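Local coordinates for pyruvate kinase (Pseudomonas aeruginosa, PDB 6QXL), which probably catalyses the last step of glycolysis, transferring the phosphoryl group of phosphoenolpyruvate to ADP to give pyruvate and ATP, at residues G89-S97 with Q105-V116. Residues are numbered along the deposited sequence; the frame is centred on the assembly and turned at random.
Sequences GDKFRFSTS and QEVVGIDYPDLV
Phe92 sets its ring against the start of 105-116: CG stands anti to the backbone N (chi1 -165°), which brings Val107 CA over one face and Gln105 O to the edge, with CD1 3.6 Å from that oxygen. The far side of the ring reaches Val108, CE2 lying 3.7 Å from CG1, so a large flat residue suits this buried place. Arg93 begins the parallel ladder. Its N donates to Glu106 O (3.0 Å), while its O receives a much straighter bond from Val108 N (163° at the hydrogen). The bend at chi3 (-63°) folds its guanidinium over Val107, whose CB packs against one face 3.5 Å from NH2; NH1 meanwhile forms a salt bridge with Glu143, so the long chain offers carbon contact and charge together. Phe94 points to the other side of the sheet, where CD1 meets Val108 CG1 and CB meets Ile110 CD1, an apolar layer of buried residues. Ser95 N donates to Val108 O, and its O takes a weak bond from Ile110 N (3.3 Å). Gly109 CA makes a CA-H...O contact with Ser95 O, as Val107 CA does with Arg93 O, and Ser95 OG accepts from Ser97 N in an ST turn that ends the strand. The methyl CG2 of Thr96 packs against Pro113 CA and Val116 CG2, while OG1 bonds to Asp142. Both strands belong to the B domain, inserted between barrel strands 64-68 and 190-193: 107-109 edges its mixed sheet, 91-95 joins it to antiparallel 143-148, and loop 110-112 leads into helix 113-118.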
ATOM      1  N   GLY A  89      50.564  -3.784  21.360  1.00 47.44           N
ATOM      2  CA  GLY A  89      51.748  -2.936  21.382  1.00 46.24           C
ATOM      3  C   GLY A  89      53.004  -3.584  20.841  1.00 46.01           C
ATOM      4  O   GLY A  89      53.954  -2.871  20.497  1.00 49.98           O
ATOM      5  N   ASP A  90      53.019  -4.916  20.726  1.00 42.54           N
ATOM      6  CA  ASP A  90      54.154  -5.621  20.148  1.00 45.89           C
ATOM      7  C   ASP A  90      54.398  -5.197  18.705  1.00 45.95           C
ATOM      8  O   ASP A  90      53.495  -4.735  18.002  1.00 47.88           O
ATOM      9  CB  ASP A  90      53.954  -7.145  20.164  1.00 52.47           C
ATOM     10  CG  ASP A  90      54.008  -7.746  21.566  1.00 62.56           C
ATOM     11  OD1 ASP A  90      54.060  -6.957  22.541  1.00 68.46           O
ATOM     12  OD2 ASP A  90      53.965  -8.996  21.683  1.00 59.87           O
ATOM     13  N   LYS A  91      55.639  -5.363  18.266  1.00 41.58           N
ATOM     14  CA  LYS A  91      56.033  -5.083  16.897  1.00 37.14           C
ATOM     15  C   LYS A  91      56.143  -6.392  16.142  1.00 37.89           C
ATOM     16  O   LYS A  91      56.550  -7.423  16.701  1.00 38.38           O
ATOM     17  CB  LYS A  91      57.360  -4.365  16.857  1.00 38.75           C
ATOM     18  CG  LYS A  91      57.391  -3.063  17.649  1.00 43.91           C
ATOM     19  CD  LYS A  91      56.400  -1.999  17.169  1.00 49.68           C
ATOM     20  CE  LYS A  91      56.781  -0.699  17.903  1.00 50.98           C
ATOM     21  NZ  LYS A  91      55.764   0.300  17.598  1.00 55.08           N
ATOM     22  N   PHE A  92      55.745  -6.366  14.877  1.00 39.28           N
ATOM     23  CA  PHE A  92      55.723  -7.572  14.080  1.00 35.85           C
ATOM     24  C   PHE A  92      55.875  -7.239  12.609  1.00 37.75           C
ATOM     25  O   PHE A  92      55.414  -6.196  12.156  1.00 44.90           O
ATOM     26  CB  PHE A  92      54.451  -8.367  14.341  1.00 34.22           C
ATOM     27  CG  PHE A  92      54.497  -9.763  13.835  1.00 32.62           C
ATOM     28  CD1 PHE A  92      55.181 -10.722  14.560  1.00 32.25           C
ATOM     29  CD2 PHE A  92      53.911 -10.119  12.627  1.00 33.09           C
ATOM     30  CE1 PHE A  92      55.274 -12.036  14.080  1.00 32.37           C
ATOM     31  CE2 PHE A  92      53.989 -11.416  12.153  1.00 35.50           C
ATOM     32  CZ  PHE A  92      54.672 -12.381  12.889  1.00 32.91           C
ATOM     33  N   ARG A  93      56.509  -8.146  11.872  1.00 34.99           N
ATOM     34  CA  ARG A  93      56.843  -7.900  10.477  1.00 34.76           C
ATOM     35  C   ARG A  93      56.405  -9.032   9.574  1.00 34.45           C
ATOM     36  O   ARG A  93      56.506 -10.209   9.937  1.00 34.53           O
ATOM     37  CB  ARG A  93      58.359  -7.732  10.325  1.00 38.96           C
ATOM     38  CG  ARG A  93      58.914  -6.455  10.891  1.00 45.17           C
ATOM     39  CD  ARG A  93      60.425  -6.374  10.669  1.00 48.94           C
ATOM     40  NE  ARG A  93      61.186  -7.408  11.346  1.00 50.65           N
ATOM     41  CZ  ARG A  93      62.052  -8.272  10.763  1.00 48.81           C
ATOM     42  NH1 ARG A  93      62.227  -8.303   9.457  1.00 41.23           N
ATOM     43  NH2 ARG A  93      62.710  -9.146  11.489  1.00 52.12           N
ATOM     44  N   PHE A  94      55.961  -8.649   8.384  1.00 30.17           N
ATOM     45  CA  PHE A  94      55.645  -9.581   7.316  1.00 29.02           C
ATOM     46  C   PHE A  94      56.675  -9.343   6.202  1.00 30.73           C
ATOM     47  O   PHE A  94      56.729  -8.233   5.674  1.00 27.67           O
ATOM     48  CB  PHE A  94      54.240  -9.333   6.801  1.00 26.95           C
ATOM     49  CG  PHE A  94      53.181  -9.449   7.854  1.00 25.65           C
ATOM     50  CD1 PHE A  94      52.704 -10.685   8.233  1.00 25.43           C
ATOM     51  CD2 PHE A  94      52.670  -8.317   8.481  1.00 25.77           C
ATOM     52  CE1 PHE A  94      51.757 -10.799   9.217  1.00 26.74           C
ATOM     53  CE2 PHE A  94      51.713  -8.452   9.482  1.00 25.08           C
ATOM     54  CZ  PHE A  94      51.261  -9.702   9.835  1.00 25.55           C
ATOM     55  N   SER A  95      57.475 -10.371   5.867  1.00 29.06           N
ATOM     56  CA  SER A  95      58.597 -10.162   4.963  1.00 31.99           C
ATOM     57  C   SER A  95      58.629 -11.173   3.844  1.00 33.07           C
ATOM     58  O   SER A  95      58.623 -12.425   4.094  1.00 36.01           O
ATOM     59  CB  SER A  95      59.958 -10.208   5.708  1.00 34.99           C
ATOM     60  OG  SER A  95      61.038  -9.965   4.815  1.00 37.52           O
ATOM     61  N   THR A  96      58.784 -10.693   2.626  1.00 34.61           N
ATOM     62  CA  THR A  96      58.960 -11.563   1.472  1.00 35.20           C
ATOM     63  C   THR A  96      60.338 -12.158   1.409  1.00 32.77           C
ATOM     64  O   THR A  96      60.540 -13.169   0.751  1.00 35.89           O
ATOM     65  CB  THR A  96      58.694 -10.796   0.154  1.00 33.46           C
ATOM     66  OG1 THR A  96      59.581  -9.713   0.074  1.00 32.42           O
ATOM     67  CG2 THR A  96      57.226 -10.306   0.095  1.00 36.34           C
ATOM     68  N   SER A  97      61.301 -11.592   2.101  1.00 34.24           N
ATOM     69  CA  SER A  97      62.673 -12.120   2.111  1.00 35.86           C
ATOM     70  C   SER A  97      62.965 -13.001   3.348  1.00 33.61           C
ATOM     71  O   SER A  97      64.010 -13.618   3.460  1.00 31.39           O
ATOM     72  CB  SER A  97      63.684 -10.950   1.945  1.00 38.03           C
ATOM     73  OG  SER A  97      63.616 -10.080   2.989  1.00 37.20           O
ATOM     74  N   GLN A 105      58.880 -14.839  16.797  1.00 40.42           N
ATOM     75  CA  GLN A 105      58.041 -13.921  17.543  1.00 39.49           C
ATOM     76  C   GLN A 105      58.026 -12.504  16.958  1.00 39.66           C
ATOM     77  O   GLN A 105      57.182 -11.698  17.335  1.00 40.02           O
ATOM     78  CB  GLN A 105      58.618 -13.906  18.994  1.00 42.11           C
ATOM     79  CG  GLN A 105      57.926 -13.010  20.006  1.00 47.48           C
ATOM     80  CD  GLN A 105      56.601 -13.556  20.463  1.00 51.01           C
ATOM     81  OE1 GLN A 105      56.369 -14.806  20.559  1.00 51.16           O
ATOM     82  NE2 GLN A 105      55.673 -12.636  20.734  1.00 57.18           N
ATOM     83  N   GLU A 106      58.970 -12.188  16.057  1.00 38.90           N
ATOM     84  CA  GLU A 106      59.101 -10.846  15.517  1.00 40.47           C
ATOM     85  C   GLU A 106      58.798 -10.722  14.032  1.00 36.81           C
ATOM     86  O   GLU A 106      58.513  -9.616  13.538  1.00 36.72           O
ATOM     87  CB  GLU A 106      60.495 -10.309  15.761  1.00 47.62           C
ATOM     88  CG  GLU A 106      60.884 -10.192  17.228  1.00 53.64           C
ATOM     89  CD  GLU A 106      62.391 -10.059  17.416  1.00 64.76           C
ATOM     90  OE1 GLU A 106      62.919  -9.169  16.717  1.00 68.79           O
ATOM     91  OE2 GLU A 106      63.039 -10.833  18.208  1.00 73.32           O
ATOM     92  N   VAL A 107      58.860 -11.824  13.286  1.00 34.19           N
ATOM     93  CA  VAL A 107      58.671 -11.771  11.855  1.00 35.03           C
ATOM     94  C   VAL A 107      58.209 -13.115  11.335  1.00 34.18           C
ATOM     95  O   VAL A 107      58.605 -14.152  11.863  1.00 35.57           O
ATOM     96  CB  VAL A 107      59.985 -11.326  11.122  1.00 35.86           C
ATOM     97  CG1 VAL A 107      61.121 -12.300  11.403  1.00 33.16           C
ATOM     98  CG2 VAL A 107      59.756 -11.206   9.635  1.00 37.51           C
ATOM     99  N   VAL A 108      57.402 -13.077  10.278  1.00 32.87           N
ATOM    100  CA  VAL A 108      57.039 -14.268   9.518  1.00 32.32           C
ATOM    101  C   VAL A 108      57.139 -13.925   8.036  1.00 31.19           C
ATOM    102  O   VAL A 108      57.007 -12.765   7.636  1.00 34.78           O
ATOM    103  CB  VAL A 108      55.618 -14.775   9.879  1.00 33.49           C
ATOM    104  CG1 VAL A 108      54.528 -13.789   9.416  1.00 34.10           C
ATOM    105  CG2 VAL A 108      55.352 -16.165   9.298  1.00 34.74           C
ATOM    106  N   GLY A 109      57.388 -14.941   7.235  1.00 30.56           N
ATOM    107  CA  GLY A 109      57.426 -14.798   5.809  1.00 34.20           C
ATOM    108  C   GLY A 109      56.074 -14.810   5.160  1.00 36.61           C
ATOM    109  O   GLY A 109      55.077 -15.146   5.799  1.00 33.16           O
ATOM    110  N   ILE A 110      56.023 -14.407   3.898  1.00 40.86           N
ATOM    111  CA  ILE A 110      54.783 -14.437   3.140  1.00 47.78           C
ATOM    112  C   ILE A 110      55.121 -14.622   1.655  1.00 50.36           C
ATOM    113  O   ILE A 110      56.051 -13.948   1.105  1.00 48.13           O
ATOM    114  CB  ILE A 110      54.041 -13.132   3.330  1.00 46.56           C
ATOM    115  CG1 ILE A 110      55.048 -11.978   3.139  1.00 48.13           C
ATOM    116  CG2 ILE A 110      53.242 -12.981   4.574  1.00 50.11           C
ATOM    117  CD1 ILE A 110      54.519 -10.568   3.053  1.00 49.12           C
ATOM    118  N   ASP A 111      54.398 -15.565   1.042  1.00 61.72           N
ATOM    119  CA  ASP A 111      54.699 -15.876  -0.374  1.00 71.73           C
ATOM    120  C   ASP A 111      53.958 -15.007  -1.401  1.00 70.07           C
ATOM    121  O   ASP A 111      53.742 -15.404  -2.495  1.00 81.99           O
ATOM    122  CB  ASP A 111      54.423 -17.347  -0.640  1.00 74.69           C
ATOM    123  CG  ASP A 111      55.180 -17.873  -1.848  1.00 83.95           C
ATOM    124  OD1 ASP A 111      56.120 -17.203  -2.380  1.00 76.60           O
ATOM    125  OD2 ASP A 111      54.822 -18.994  -2.257  1.00 97.72           O
ATOM    126  N   TYR A 112      53.632 -13.729  -1.046  1.00 60.78           N
ATOM    127  CA  TYR A 112      52.820 -12.894  -1.858  1.00 51.56           C
ATOM    128  C   TYR A 112      53.411 -11.473  -1.951  1.00 52.82           C
ATOM    129  O   TYR A 112      53.175 -10.612  -1.111  1.00 50.40           O
ATOM    130  CB  TYR A 112      51.412 -12.830  -1.330  1.00 52.60           C
ATOM    131  CG  TYR A 112      50.710 -14.131  -1.187  1.00 58.96           C
ATOM    132  CD1 TYR A 112      51.061 -15.005  -0.180  1.00 55.17           C
ATOM    133  CD2 TYR A 112      49.716 -14.504  -2.073  1.00 58.97           C
ATOM    134  CE1 TYR A 112      50.454 -16.258  -0.055  1.00 53.91           C
ATOM    135  CE2 TYR A 112      49.091 -15.734  -1.979  1.00 58.49           C
ATOM    136  CZ  TYR A 112      49.421 -16.581  -0.941  1.00 56.20           C
ATOM    137  OH  TYR A 112      48.809 -17.786  -0.854  1.00 60.16           O
ATOM    138  N   PRO A 113      54.211 -11.230  -3.015  1.00 51.71           N
ATOM    139  CA  PRO A 113      54.901  -9.953  -3.114  1.00 50.77           C
ATOM    140  C   PRO A 113      53.983  -8.735  -3.201  1.00 54.15           C
ATOM    141  O   PRO A 113      54.290  -7.729  -2.523  1.00 50.89           O
ATOM    142  CB  PRO A 113      55.685 -10.086  -4.420  1.00 53.50           C
ATOM    143  CG  PRO A 113      55.865 -11.524  -4.611  1.00 52.03           C
ATOM    144  CD  PRO A 113      54.651 -12.168  -4.058  1.00 51.60           C
ATOM    145  N   ASP A 114      52.888  -8.823  -3.975  1.00 52.55           N
ATOM    146  CA  ASP A 114      51.963  -7.693  -4.027  1.00 53.98           C
ATOM    147  C   ASP A 114      51.228  -7.264  -2.710  1.00 49.08           C
ATOM    148  O   ASP A 114      50.984  -6.089  -2.581  1.00 42.99           O
ATOM    149  CB  ASP A 114      50.838  -7.861  -5.010  1.00 58.31           C
ATOM    150  CG  ASP A 114      51.302  -8.110  -6.469  1.00 59.48           C
ATOM    151  OD1 ASP A 114      52.215  -7.401  -6.907  1.00 62.99           O
ATOM    152  OD2 ASP A 114      50.727  -8.991  -7.129  1.00 61.22           O
ATOM    153  N   LEU A 115      51.331  -8.104  -1.686  1.00 45.05           N
ATOM    154  CA  LEU A 115      50.855  -7.679  -0.356  1.00 43.89           C
ATOM    155  C   LEU A 115      51.575  -6.391   0.110  1.00 44.20           C
ATOM    156  O   LEU A 115      50.946  -5.429   0.559  1.00 44.78           O
ATOM    157  CB  LEU A 115      51.079  -8.741   0.682  1.00 45.89           C
ATOM    158  CG  LEU A 115      50.531  -8.381   2.075  1.00 45.19           C
ATOM    159  CD1 LEU A 115      49.001  -8.216   2.124  1.00 47.33           C
ATOM    160  CD2 LEU A 115      50.851  -9.459   3.104  1.00 48.95           C
ATOM    161  N   VAL A 116      52.869  -6.391  -0.009  1.00 39.47           N
ATOM    162  CA  VAL A 116      53.687  -5.284   0.447  1.00 42.02           C
ATOM    163  C   VAL A 116      53.561  -4.067  -0.466  1.00 40.56           C
ATOM    164  O   VAL A 116      53.673  -2.923   0.007  1.00 43.83           O
ATOM    165  CB  VAL A 116      55.179  -5.713   0.557  1.00 43.81           C
ATOM    166  CG1 VAL A 116      56.132  -4.554   0.812  1.00 44.94           C
ATOM    167  CG2 VAL A 116      55.390  -6.784   1.594  1.00 43.21           C
TER